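Local coordinates for GntR-family protein transcriptional regulator (Mycobacterium smegmatis, PDB 3F8M), which represses transcription of the phnDCE operon, which serves phosphate uptake, when phosphate is available to the cell, acting as a DNA-binding regulator, at residues A21-M26 with D34-E39; V75-I80 with T136-R141. One frame throughout, in Å; residues are numbered along the deposited sequence.

Interaction 1. Residues A21-M26 with D34-E39; sequences AELDRM and DPFPAE
The ring of Phe-36 meets two side chains of helix 15-29, Leu-23 and Met-26, and the contact is almost wholly apolar, a worked example of how a loop can be seated on a helix by one aromatic residue. Taken in chain order, the loop 34-39 starts with Asp-34, whose backbone is hydrogen-bonded to Val-75, while its carboxylate accepts from the backbone N of Arg-31. Pro-35 rests on Val-74 and leads into Phe-36, which is also bonded through its backbone to Thr-73. With CG anti to the carbonyl carbon (chi1 -82°), the ring of Phe-36 reaches toward the helix while still touching Thr-73 of strand 72-75. Its CE1 lies 3.9 Å from Leu-23 CD2, and this methyl approaches the ring obliquely. Met-26 comes in beside it: CE sits 3.2 Å from Phe-36 CD1, so short for two carbons that the exact position of the methyl is doubtful. The bend of the Met-26 chain at its last torsion (chi3 73°) brings this methyl up to the ring, with SD 5.3 Å from the Phe-36 ring centroid and 80° off its normal, a Met-aromatic contact at the edge. Pro-37 follows, its CD 3.7 Å from Met-26 CE, so the methionine methyl touches two successive residues of the loop. Ala-38 then stands at the N-cap position of helix 39-45, and Glu-39, the first residue of that helix, forms salt bridges with Arg-50 and Arg-54. Leu-23 packs both on the buried Phe-36 ring and on Ala-56, Leu-57 and Leu-60 of helix 50-62. Such packing of the first helix against the approach to the helix-turn-helix, with the loop also bonded to the two-stranded wing, belongs to the winged helix-turn-helix domain of GntR-family regulators.

Interaction 2. Residues V75-I80 with T136-R141; sequences VARPKI and TTDGVR
Arg-77 lies against Val-140 and Asp-138 at the tip of a beta hairpin, whose type I' turn runs from Thr-137 to Val-140. From CB the chain runs out extended, CG opposite the backbone N (chi1 -171°), and then bends at its third torsion (-81°), which turns the guanidinium across Val-140. CD is 4.0 Å from Val-140 CG2. NE lies at the same distance from that methyl and also has Asp-138 CB near the guanidinium plane, at its edge. CZ and the tip pass to the other branch of the valine: NH2 is 3.9 Å from Val-140 CG1, which rests over one face, displaced toward the rim. Farther along, Ile-80 and Thr-137 meet tip to tip, with Ile-80 CD1 3.6 Å from Thr-137 CB. The Asp-138 carboxylate turns aside to the hydroxyl of Ser-99, and its OD2 stays 4.8 Å from Arg-77 NE. Both Arg-77 and Asp-138 have a second conformer, so this geometry is provisional. In this conformer the arginine makes only van der Waals contacts with the hairpin, its buried NE has no hydrogen-bonding partner in the model, and the carboxylate probably contributes only a longer-range attraction.

In the fold
From the N terminus, helix 15-29 is followed within a few residues by the loop that folds back on it, so interaction 1 closes a short loop of seven intervening residues inside the DNA-binding domain. The chain then passes through helices 39-45 and 50-62 and the wing strands before 75-80 opens interaction 2, which spans 55 residues to reach the hairpin 127-150 of the UTRA sheet. The two contacts stand in series, neither nested nor crossed, with centres about 19 Å apart. They meet at Val-75, whose CG2 packs 4.1 Å from Phe-36 CE2. Together they link first helix, wing, interdomain linker and UTRA domain.

Interaction 1. Residues A21-M26 with D34-E39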
loop_
_atom_site.group_PDB
_atom_site.type_symbol
_atom_site.label_atom_id
_atom_site.label_comp_id
_atom_site.label_asym_id
_atom_site.label_seq_id
_atom_site.Cartn_x
_atom_site.Cartn_y
_atom_site.Cartn_z
ATOM N N ALA A 21 1.164 1.944 31.640
ATOM C CA ALA A 21 -0.259 2.097 31.964
ATOM C C ALA A 21 -0.583 3.548 32.312
ATOM O O ALA A 21 -1.675 4.039 32.015
ATOM C CB ALA A 21 -0.646 1.176 33.129
ATOM N N GLU A 22 0.366 4.218 32.960
ATOM C CA GLU A 22 0.196 5.618 33.331
ATOM C C GLU A 22 0.192 6.512 32.073
ATOM O O GLU A 22 -0.525 7.516 32.034
ATOM C CB GLU A 22 1.261 6.060 34.347
ATOM C CG GLU A 22 0.990 5.603 35.797
ATOM C CD GLU A 22 0.101 6.579 36.580
ATOM O OE1 GLU A 22 -0.649 7.363 35.949
ATOM O OE2 GLU A 22 0.157 6.563 37.839
ATOM N N LEU A 23 0.969 6.140 31.051
ATOM C CA LEU A 23 0.997 6.926 29.809
ATOM C C LEU A 23 -0.329 6.760 29.063
ATOM O O LEU A 23 -0.851 7.720 28.486
ATOM C CB LEU A 23 2.191 6.575 28.905
ATOM C CG LEU A 23 3.586 6.925 29.453
ATOM C CD1 LEU A 23 4.661 6.243 28.652
ATOM C CD2 LEU A 23 3.821 8.428 29.506
ATOM N N ASP A 24 -0.868 5.545 29.089
ATOM C CA ASP A 24 -2.198 5.285 28.518
ATOM C C ASP A 24 -3.279 6.139 29.206
ATOM O O ASP A 24 -4.089 6.773 28.535
ATOM C CB ASP A 24 -2.565 3.803 28.606
ATOM C CG ASP A 24 -1.956 2.972 27.482
ATOM O OD1 ASP A 24 -1.404 3.555 26.520
ATOM O OD2 ASP A 24 -2.041 1.718 27.564
ATOM N N ARG A 25 -3.260 6.158 30.534
ATOM C CA ARG A 25 -4.159 7.001 31.312
ATOM C C ARG A 25 -3.950 8.488 31.005
ATOM O O ARG A 25 -4.925 9.239 30.886
ATOM C CB ARG A 25 -3.988 6.735 32.811
ATOM C CG ARG A 25 -4.991 7.487 33.708
ATOM C CD ARG A 25 -4.778 7.176 35.188
ATOM N NE ARG A 25 -4.832 5.736 35.477
ATOM C CZ ARG A 25 -3.781 4.911 35.479
ATOM N NH1 ARG A 25 -2.564 5.369 35.205
ATOM N NH2 ARG A 25 -3.945 3.619 35.754
ATOM N N MET A 26 -2.696 8.924 30.891
ATOM C CA MET A 26 -2.456 10.316 30.480
ATOM C C MET A 26 -3.119 10.560 29.132
ATOM O O MET A 26 -3.917 11.505 28.990
ATOM C CB MET A 26 -0.967 10.652 30.418
ATOM C CG MET A 26 -0.343 10.908 31.781
ATOM S SD MET A 26 1.432 10.922 31.581
ATOM C CE MET A 26 1.712 12.475 30.741
ATOM N N ASP A 34 -1.432 17.886 22.375
ATOM C CA ASP A 34 -0.952 18.153 23.759
ATOM C C ASP A 34 0.466 17.563 23.963
ATOM O O ASP A 34 0.692 16.374 23.652
ATOM C CB ASP A 34 -1.888 17.508 24.776
ATOM C CG ASP A 34 -3.125 18.324 25.052
ATOM O OD1 ASP A 34 -3.240 19.458 24.535
ATOM O OD2 ASP A 34 -3.954 17.830 25.835
ATOM N N PRO A 35 1.408 18.360 24.528
ATOM C CA PRO A 35 2.753 17.804 24.823
ATOM C C PRO A 35 2.884 17.096 26.150
ATOM O O PRO A 35 2.351 17.585 27.153
ATOM C CB PRO A 35 3.644 19.053 24.844
ATOM C CG PRO A 35 2.731 20.167 25.315
ATOM C CD PRO A 35 1.333 19.822 24.787
ATOM N N PHE A 36 3.599 15.961 26.160
ATOM C CA PHE A 36 3.916 15.252 27.386
ATOM C C PHE A 36 4.973 16.071 28.115
ATOM O O PHE A 36 5.716 16.790 27.468
ATOM C CB PHE A 36 4.488 13.857 27.055
ATOM C CG PHE A 36 3.416 12.850 26.757
ATOM C CD1 PHE A 36 2.886 12.065 27.766
ATOM C CD2 PHE A 36 2.889 12.744 25.481
ATOM C CE1 PHE A 36 1.837 11.163 27.498
ATOM C CE2 PHE A 36 1.862 11.837 25.217
ATOM C CZ PHE A 36 1.348 11.058 26.210
ATOM N N PRO A 37 5.062 15.924 29.441
ATOM C CA PRO A 37 6.205 16.463 30.214
ATOM C C PRO A 37 7.468 15.862 29.641
ATOM O O PRO A 37 7.366 14.839 28.987
ATOM C CB PRO A 37 5.980 15.837 31.585
ATOM C CG PRO A 37 4.487 15.892 31.737
ATOM C CD PRO A 37 4.017 15.399 30.341
ATOM N N ALA A 38 8.634 16.458 29.890
ATOM C CA ALA A 38 9.894 15.843 29.436
ATOM C C ALA A 38 10.135 14.457 30.056
ATOM O O ALA A 38 9.646 14.109 31.178
ATOM C CB ALA A 38 11.140 16.787 29.655
ATOM N N GLU A 39 10.875 13.662 29.290
ATOM C CA GLU A 39 11.118 12.282 29.638
ATOM C C GLU A 39 11.641 12.172 31.058
ATOM O O GLU A 39 11.133 11.385 31.814
ATOM C CB GLU A 39 12.028 11.591 28.606
ATOM C CG GLU A 39 13.484 11.957 28.556
ATOM C CD GLU A 39 14.320 10.871 27.798
ATOM O OE1 GLU A 39 13.879 10.371 26.726
ATOM O OE2 GLU A 39 15.420 10.512 28.282
#

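Interaction 2. Residues V75-I80 with T136-R141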
loop_
_atom_site.group_PDB
_atom_site.type_symbol
_atom_site.label_atom_id
_atom_site.label_comp_id
_atom_site.label_asym_id
_atom_site.label_seq_id
_atom_site.Cartn_x
_atom_site.Cartn_y
_atom_site.Cartn_z
ATOM N N VAL A 75 0.466 14.374 21.453
ATOM C CA VAL A 75 -0.610 13.434 21.178
ATOM C C VAL A 75 -0.910 13.549 19.659
ATOM O O VAL A 75 -0.925 14.657 19.101
ATOM C CB VAL A 75 -1.838 13.757 22.062
ATOM C CG1 VAL A 75 -3.047 12.876 21.712
ATOM C CG2 VAL A 75 -1.475 13.543 23.540
ATOM N N ALA A 76 -1.106 12.402 18.988
ATOM C CA ALA A 76 -1.424 12.421 17.544
ATOM C C ALA A 76 -2.783 11.775 17.344
ATOM O O ALA A 76 -3.302 11.172 18.273
ATOM C CB ALA A 76 -0.352 11.656 16.736
ATOM N N ARG A 77 -3.404 11.959 16.175
ATOM C CA ARG A 77 -4.565 11.137 15.811
ATOM C C ARG A 77 -4.012 9.910 15.088
ATOM O O ARG A 77 -3.334 10.048 14.066
ATOM C CB ARG A 77 -5.557 11.884 14.902
ATOM C CG ARG A 77 -6.869 11.104 14.704
ATOM C CD ARG A 77 -7.812 11.792 13.734
ATOM N NE ARG A 77 -8.568 12.858 14.370
ATOM C CZ ARG A 77 -8.309 14.142 14.174
ATOM N NH1 ARG A 77 -7.347 14.482 13.345
ATOM N NH2 ARG A 77 -9.017 15.078 14.786
ATOM N N PRO A 78 -4.262 8.719 15.631
ATOM C CA PRO A 78 -3.645 7.564 15.047
ATOM C C PRO A 78 -4.299 7.234 13.687
ATOM O O PRO A 78 -5.519 7.394 13.533
ATOM C CB PRO A 78 -3.927 6.447 16.060
ATOM C CG PRO A 78 -4.633 7.042 17.171
ATOM C CD PRO A 78 -5.098 8.390 16.808
ATOM N N LYS A 79 -3.470 6.837 12.738
ATOM C CA LYS A 79 -3.962 6.250 11.476
ATOM C C LYS A 79 -4.676 4.952 11.776
ATOM O O LYS A 79 -4.216 4.162 12.619
ATOM C CB LYS A 79 -2.781 5.962 10.549
ATOM C CG LYS A 79 -2.036 7.202 10.109
ATOM C CD LYS A 79 -0.838 6.784 9.309
ATOM C CE LYS A 79 -0.149 7.966 8.675
ATOM N NZ LYS A 79 1.043 7.449 7.926
ATOM N N ILE A 80 -5.798 4.715 11.087
ATOM C CA ILE A 80 -6.412 3.388 11.098
ATOM C C ILE A 80 -5.480 2.418 10.417
ATOM O O ILE A 80 -4.979 2.722 9.350
ATOM C CB ILE A 80 -7.798 3.361 10.402
ATOM C CG1 ILE A 80 -8.805 4.149 11.228
ATOM C CG2 ILE A 80 -8.346 1.934 10.348
ATOM C CD1 ILE A 80 -9.863 4.817 10.388
ATOM N N THR A 136 -15.165 7.564 7.800
ATOM C CA THR A 136 -14.815 8.612 8.787
ATOM C C THR A 136 -14.224 7.941 10.008
ATOM O O THR A 136 -14.462 6.758 10.266
ATOM C CB THR A 136 -16.054 9.369 9.288
ATOM O OG1 THR A 136 -16.950 8.428 9.945
ATOM C CG2 THR A 136 -16.773 9.991 8.135
ATOM N N THR A 137 -13.412 8.690 10.730
ATOM C CA THR A 137 -12.987 8.272 12.061
ATOM C C THR A 137 -12.879 9.502 12.951
ATOM O O THR A 137 -12.305 10.499 12.540
ATOM C CB THR A 137 -11.643 7.526 12.030
ATOM O OG1 THR A 137 -11.272 7.138 13.352
ATOM C CG2 THR A 137 -10.546 8.371 11.434
ATOM N N ASP A 138 -13.443 9.437 14.158
ATOM C CA ASP A 138 -13.259 10.512 15.138
ATOM C C ASP A 138 -13.621 11.877 14.588
ATOM O O ASP A 138 -12.874 12.881 14.780
ATOM C CB ASP A 138 -11.807 10.498 15.595
ATOM C CG ASP A 138 -11.468 9.243 16.336
ATOM O OD1 ASP A 138 -12.394 8.406 16.493
ATOM O OD2 ASP A 138 -10.298 9.085 16.771
ATOM N N GLY A 139 -14.751 11.937 13.873
ATOM C CA GLY A 139 -15.175 13.185 13.268
ATOM C C GLY A 139 -14.451 13.681 12.013
ATOM O O GLY A 139 -14.744 14.806 11.539
ATOM N N VAL A 140 -13.490 12.928 11.469
ATOM C CA VAL A 140 -12.786 13.420 10.284
ATOM C C VAL A 140 -12.865 12.423 9.118
ATOM O O VAL A 140 -12.951 11.216 9.329
ATOM C CB VAL A 140 -11.320 13.848 10.561
ATOM C CG1 VAL A 140 -11.280 14.925 11.670
ATOM C CG2 VAL A 140 -10.461 12.647 10.890
ATOM N N ARG A 141 -12.802 12.962 7.897
ATOM C CA ARG A 141 -12.958 12.140 6.702
ATOM C C ARG A 141 -11.667 11.374 6.431
ATOM O O ARG A 141 -10.561 11.951 6.513
ATOM C CB ARG A 141 -13.368 13.015 5.513
ATOM C CG ARG A 141 -14.586 13.915 5.781
ATOM C CD ARG A 141 -15.814 13.070 6.162
ATOM N NE ARG A 141 -17.033 13.870 6.292
ATOM C CZ ARG A 141 -17.835 13.880 7.357
ATOM N NH1 ARG A 141 -17.582 13.114 8.420
ATOM N NH2 ARG A 141 -18.913 14.655 7.351
#